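Local coordinates for protein acyl-CoA thioesterase (Alicyclobacillus acidocaldarius subsp. acidocaldarius, PDB 3RQB) that is of unknown function but, with two hot dog domains of the acyl-CoA thioesterase family, probably hydrolyses acyl-CoA thioesters, at residues 171-182 against 222-232. Sequence-based numbering, arbitrary orientation.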
loop_
_atom_site.group_PDB
_atom_site.type_symbol
_atom_site.label_atom_id
_atom_site.label_comp_id
_atom_site.label_asym_id
_atom_site.label_seq_id
_atom_site.Cartn_x
_atom_site.Cartn_y
_atom_site.Cartn_z
ATOM N N TRP B 171 2.365 3.091 22.661
ATOM C CA TRP B 171 2.202 1.718 23.082
ATOM C C TRP B 171 0.735 1.409 22.908
ATOM O O TRP B 171 -0.129 2.220 23.255
ATOM C CB TRP B 171 2.596 1.541 24.543
ATOM C CG TRP B 171 4.060 1.707 24.792
ATOM C CD1 TRP B 171 4.670 2.725 25.473
ATOM C CD2 TRP B 171 5.106 0.830 24.357
ATOM N NE1 TRP B 171 6.029 2.534 25.490
ATOM C CE2 TRP B 171 6.325 1.378 24.815
ATOM C CE3 TRP B 171 5.130 -0.367 23.624
ATOM C CZ2 TRP B 171 7.561 0.770 24.563
ATOM C CZ3 TRP B 171 6.358 -0.973 23.375
ATOM C CH2 TRP B 171 7.555 -0.400 23.844
HETATM N N MSE B 172 0.453 0.241 22.355
HETATM C CA MSE B 172 -0.921 -0.154 22.110
HETATM C C MSE B 172 -1.072 -1.669 22.163
HETATM O O MSE B 172 -0.164 -2.424 21.787
HETATM C CB MSE B 172 -1.364 0.352 20.739
HETATM C CG MSE B 172 -0.613 -0.328 19.613
HETATM SE SE MSE B 172 -0.485 0.710 17.987
HETATM C CE MSE B 172 0.766 -0.430 17.028
ATOM N N ARG B 173 -2.239 -2.097 22.627
ATOM C CA ARG B 173 -2.627 -3.492 22.617
ATOM C C ARG B 173 -4.140 -3.541 22.566
ATOM O O ARG B 173 -4.808 -2.528 22.765
ATOM C CB ARG B 173 -2.111 -4.223 23.854
ATOM C CG ARG B 173 -2.746 -3.773 25.153
ATOM C CD ARG B 173 -2.450 -4.771 26.263
ATOM N NE ARG B 173 -2.766 -4.252 27.594
ATOM C CZ ARG B 173 -4.003 -4.083 28.057
ATOM N NH1 ARG B 173 -5.042 -4.375 27.284
ATOM N NH2 ARG B 173 -4.206 -3.618 29.288
ATOM N N ASP B 174 -4.682 -4.707 22.244
ATOM C CA ASP B 174 -6.109 -4.930 22.411
ATOM C C ASP B 174 -6.446 -4.709 23.867
ATOM O O ASP B 174 -5.668 -5.059 24.752
ATOM C CB ASP B 174 -6.483 -6.366 22.051
ATOM C CG ASP B 174 -6.102 -6.734 20.627
ATOM O OD1 ASP B 174 -5.189 -7.581 20.445
ATOM O OD2 ASP B 174 -6.722 -6.176 19.694
ATOM N N ASP B 175 -7.600 -4.110 24.116
ATOM C CA ASP B 175 -8.173 -4.149 25.446
ATOM C C ASP B 175 -9.598 -4.667 25.289
ATOM O O ASP B 175 -10.274 -4.335 24.315
ATOM C CB ASP B 175 -8.169 -2.753 26.085
ATOM C CG ASP B 175 -8.447 -2.788 27.594
ATOM O OD1 ASP B 175 -7.797 -3.591 28.310
ATOM O OD2 ASP B 175 -9.316 -2.011 28.061
ATOM N N PRO B 176 -10.045 -5.525 26.217
ATOM C CA PRO B 176 -9.191 -6.210 27.185
ATOM C C PRO B 176 -8.218 -7.101 26.444
ATOM O O PRO B 176 -8.460 -7.438 25.280
ATOM C CB PRO B 176 -10.180 -7.075 27.973
ATOM C CG PRO B 176 -11.360 -7.194 27.105
ATOM C CD PRO B 176 -11.457 -5.884 26.400
ATOM N N PRO B 177 -7.138 -7.501 27.124
ATOM C CA PRO B 177 -5.971 -8.146 26.509
ATOM C C PRO B 177 -6.387 -9.314 25.645
ATOM O O PRO B 177 -7.243 -10.107 26.046
ATOM C CB PRO B 177 -5.167 -8.642 27.713
ATOM C CG PRO B 177 -6.172 -8.727 28.839
ATOM C CD PRO B 177 -7.123 -7.605 28.594
ATOM N N ARG B 178 -5.815 -9.402 24.454
ATOM C CA ARG B 178 -6.113 -10.537 23.594
ATOM C C ARG B 178 -4.863 -10.973 22.858
ATOM O O ARG B 178 -4.091 -10.134 22.392
ATOM C CB ARG B 178 -7.214 -10.161 22.596
ATOM C CG ARG B 178 -7.387 -11.114 21.426
ATOM C CD ARG B 178 -8.419 -10.565 20.439
ATOM N NE ARG B 178 -8.857 -11.542 19.438
ATOM C CZ ARG B 178 -8.202 -11.797 18.306
ATOM N NH1 ARG B 178 -7.066 -11.157 18.037
ATOM N NH2 ARG B 178 -8.674 -12.695 17.449
ATOM N N PRO B 179 -4.685 -12.294 22.711
ATOM C CA PRO B 179 -3.518 -12.841 22.023
ATOM C C PRO B 179 -3.451 -12.292 20.621
ATOM O O PRO B 179 -4.484 -12.019 20.006
ATOM C CB PRO B 179 -3.803 -14.337 21.999
ATOM C CG PRO B 179 -4.613 -14.556 23.235
ATOM C CD PRO B 179 -5.499 -13.353 23.326
ATOM N N LEU B 180 -2.237 -12.119 20.124
ATOM C CA LEU B 180 -2.058 -11.458 18.848
ATOM C C LEU B 180 -2.135 -12.441 17.701
ATOM O O LEU B 180 -1.580 -13.534 17.781
ATOM C CB LEU B 180 -0.722 -10.727 18.803
ATOM C CG LEU B 180 -0.593 -9.834 17.572
ATOM C CD1 LEU B 180 -1.769 -8.863 17.487
ATOM C CD2 LEU B 180 0.722 -9.088 17.602
ATOM N N ASP B 181 -2.841 -12.044 16.646
ATOM C CA ASP B 181 -2.854 -12.778 15.385
ATOM C C ASP B 181 -2.878 -11.779 14.235
ATOM O O ASP B 181 -2.786 -10.581 14.455
ATOM C CB ASP B 181 -4.039 -13.748 15.314
ATOM C CG ASP B 181 -5.359 -13.053 15.033
ATOM O OD1 ASP B 181 -5.464 -11.831 15.257
ATOM O OD2 ASP B 181 -6.302 -13.743 14.590
ATOM N N HIS B 182 -3.005 -12.255 13.008
ATOM C CA HIS B 182 -2.858 -11.363 11.863
ATOM C C HIS B 182 -3.936 -10.291 11.756
ATOM O O HIS B 182 -3.634 -9.109 11.585
ATOM C CB HIS B 182 -2.741 -12.169 10.571
ATOM C CG HIS B 182 -1.505 -13.015 10.513
ATOM N ND1 HIS B 182 -0.312 -12.560 9.988
ATOM C CD2 HIS B 182 -1.268 -14.279 10.938
ATOM C CE1 HIS B 182 0.600 -13.510 10.081
ATOM N NE2 HIS B 182 0.046 -14.564 10.655
ATOM N N ILE B 222 4.901 -13.248 15.167
ATOM C CA ILE B 222 3.675 -12.513 15.459
ATOM C C ILE B 222 2.942 -13.110 16.673
ATOM O O ILE B 222 2.638 -12.410 17.647
ATOM C CB ILE B 222 2.759 -12.442 14.206
ATOM C CG1 ILE B 222 3.327 -11.425 13.194
ATOM C CG2 ILE B 222 1.329 -12.096 14.610
ATOM C CD1 ILE B 222 2.736 -11.492 11.770
ATOM N N PHE B 223 2.690 -14.413 16.615
ATOM C CA PHE B 223 1.973 -15.113 17.672
ATOM C C PHE B 223 2.689 -15.023 19.011
ATOM O O PHE B 223 2.056 -14.890 20.058
ATOM C CB PHE B 223 1.769 -16.561 17.259
ATOM C CG PHE B 223 0.967 -16.705 15.997
ATOM C CD1 PHE B 223 0.020 -15.746 15.652
ATOM C CD2 PHE B 223 1.155 -17.783 15.143
ATOM C CE1 PHE B 223 -0.738 -15.867 14.487
ATOM C CE2 PHE B 223 0.405 -17.903 13.967
ATOM C CZ PHE B 223 -0.542 -16.945 13.644
ATOM N N ARG B 224 4.014 -15.041 18.950
ATOM C CA ARG B 224 4.874 -15.006 20.122
ATOM C C ARG B 224 4.480 -13.890 21.105
ATOM O O ARG B 224 4.629 -14.034 22.319
ATOM C CB ARG B 224 6.309 -14.805 19.635
ATOM C CG ARG B 224 7.410 -14.972 20.658
ATOM C CD ARG B 224 8.763 -14.917 19.947
ATOM N NE ARG B 224 8.821 -15.866 18.830
ATOM C CZ ARG B 224 9.401 -15.623 17.655
ATOM N NH1 ARG B 224 9.983 -14.448 17.430
ATOM N NH2 ARG B 224 9.400 -16.555 16.702
ATOM N N GLN B 225 3.979 -12.780 20.572
ATOM C CA GLN B 225 3.645 -11.602 21.376
ATOM C C GLN B 225 2.504 -11.832 22.375
ATOM O O GLN B 225 2.457 -11.206 23.438
ATOM C CB GLN B 225 3.281 -10.433 20.457
ATOM C CG GLN B 225 4.249 -10.213 19.307
ATOM C CD GLN B 225 5.637 -9.790 19.763
ATOM O OE1 GLN B 225 5.790 -9.036 20.721
ATOM N NE2 GLN B 225 6.656 -10.273 19.070
ATOM N N GLY B 226 1.571 -12.712 22.034
ATOM C CA GLY B 226 0.474 -12.975 22.937
ATOM C C GLY B 226 -0.155 -11.638 23.236
ATOM O O GLY B 226 -0.508 -10.893 22.318
ATOM N N THR B 227 -0.260 -11.316 24.519
ATOM C CA THR B 227 -0.944 -10.104 24.951
ATOM C C THR B 227 0.002 -8.927 25.155
ATOM O O THR B 227 -0.416 -7.855 25.583
ATOM C CB THR B 227 -1.712 -10.356 26.250
ATOM O OG1 THR B 227 -0.824 -10.953 27.207
ATOM C CG2 THR B 227 -2.886 -11.292 25.995
ATOM N N ASN B 228 1.280 -9.124 24.863
ATOM C CA ASN B 228 2.255 -8.064 25.071
ATOM C C ASN B 228 1.938 -6.816 24.258
ATOM O O ASN B 228 1.489 -6.913 23.111
ATOM C CB ASN B 228 3.642 -8.570 24.724
ATOM C CG ASN B 228 3.972 -9.867 25.424
ATOM O OD1 ASN B 228 3.108 -10.509 26.040
ATOM N ND2 ASN B 228 5.231 -10.271 25.327
ATOM N N GLU B 229 2.185 -5.648 24.852
ATOM C CA GLU B 229 1.933 -4.372 24.184
ATOM C C GLU B 229 2.874 -4.182 22.997
ATOM O O GLU B 229 3.923 -4.820 22.921
ATOM C CB GLU B 229 2.074 -3.198 25.162
ATOM C CG GLU B 229 0.995 -3.152 26.224
ATOM C CD GLU B 229 1.060 -1.906 27.086
ATOM O OE1 GLU B 229 0.668 -0.817 26.591
ATOM O OE2 GLU B 229 1.495 -2.030 28.257
ATOM N N LEU B 230 2.489 -3.317 22.062
ATOM C CA LEU B 230 3.319 -3.044 20.891
ATOM C C LEU B 230 3.566 -1.557 20.707
ATOM O O LEU B 230 2.828 -0.713 21.230
ATOM C CB LEU B 230 2.661 -3.590 19.633
ATOM C CG LEU B 230 2.111 -4.995 19.813
ATOM C CD1 LEU B 230 1.328 -5.401 18.582
ATOM C CD2 LEU B 230 3.251 -5.953 20.098
ATOM N N LEU B 231 4.610 -1.245 19.947
ATOM C CA LEU B 231 4.931 0.136 19.662
ATOM C C LEU B 231 4.663 0.461 18.212
ATOM O O LEU B 231 5.342 -0.044 17.320
ATOM C CB LEU B 231 6.393 0.417 19.958
ATOM C CG LEU B 231 6.649 1.911 19.809
ATOM C CD1 LEU B 231 6.007 2.630 20.981
ATOM C CD2 LEU B 231 8.136 2.227 19.707
ATOM N N GLY B 232 3.660 1.290 17.969
ATOM C CA GLY B 232 3.431 1.802 16.632
ATOM C C GLY B 232 4.143 3.124 16.391
ATOM O O GLY B 232 4.357 3.913 17.312
#
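Leu180 reaches from the 175-181 loop between Ile222 and Phe223 of helix 219-224 and the strand that starts at Leu230. From its root outward, CB lies 3.5 Å from Gly226 O, CG comes within 4.2 Å of Ile222 CG2, the two side chains crossing at a slant, and CD2 meets Leu230 CD1 tip to tip at 3.9 Å while also touching Gln225 CB. CG stands anti to the backbone N (chi1 -171°), which places CD2 against Leu230 CD1; the Leu230 side chain also packs on Leu188 of helix 182-188. Further along, the Phe223 ring turns its edge to Asp181 CA, and His182 CE1 sits 3.4 Å from Ile222 CD1. At the other end the strands pair antiparallel through two backbone hydrogen bonds, Met172 N to Leu230 O and Leu230 N to Met172 O, each 2.8 Å. The neighbouring pair puts Leu231 CD1 over the Trp171 six-membered ring, 4.0 Å from its centroid, a CH-pi contact; Trp171 NE1 is bonded to Pro130 O. Arg173 crosses Glu229 at a slant, CD 3.8 Å from Glu229 CG, while the Glu229 carboxylate pairs with Arg153. Strand pairing backed by helix 182-188 fits the hot dog fold, here in the C-terminal thioesterase domain.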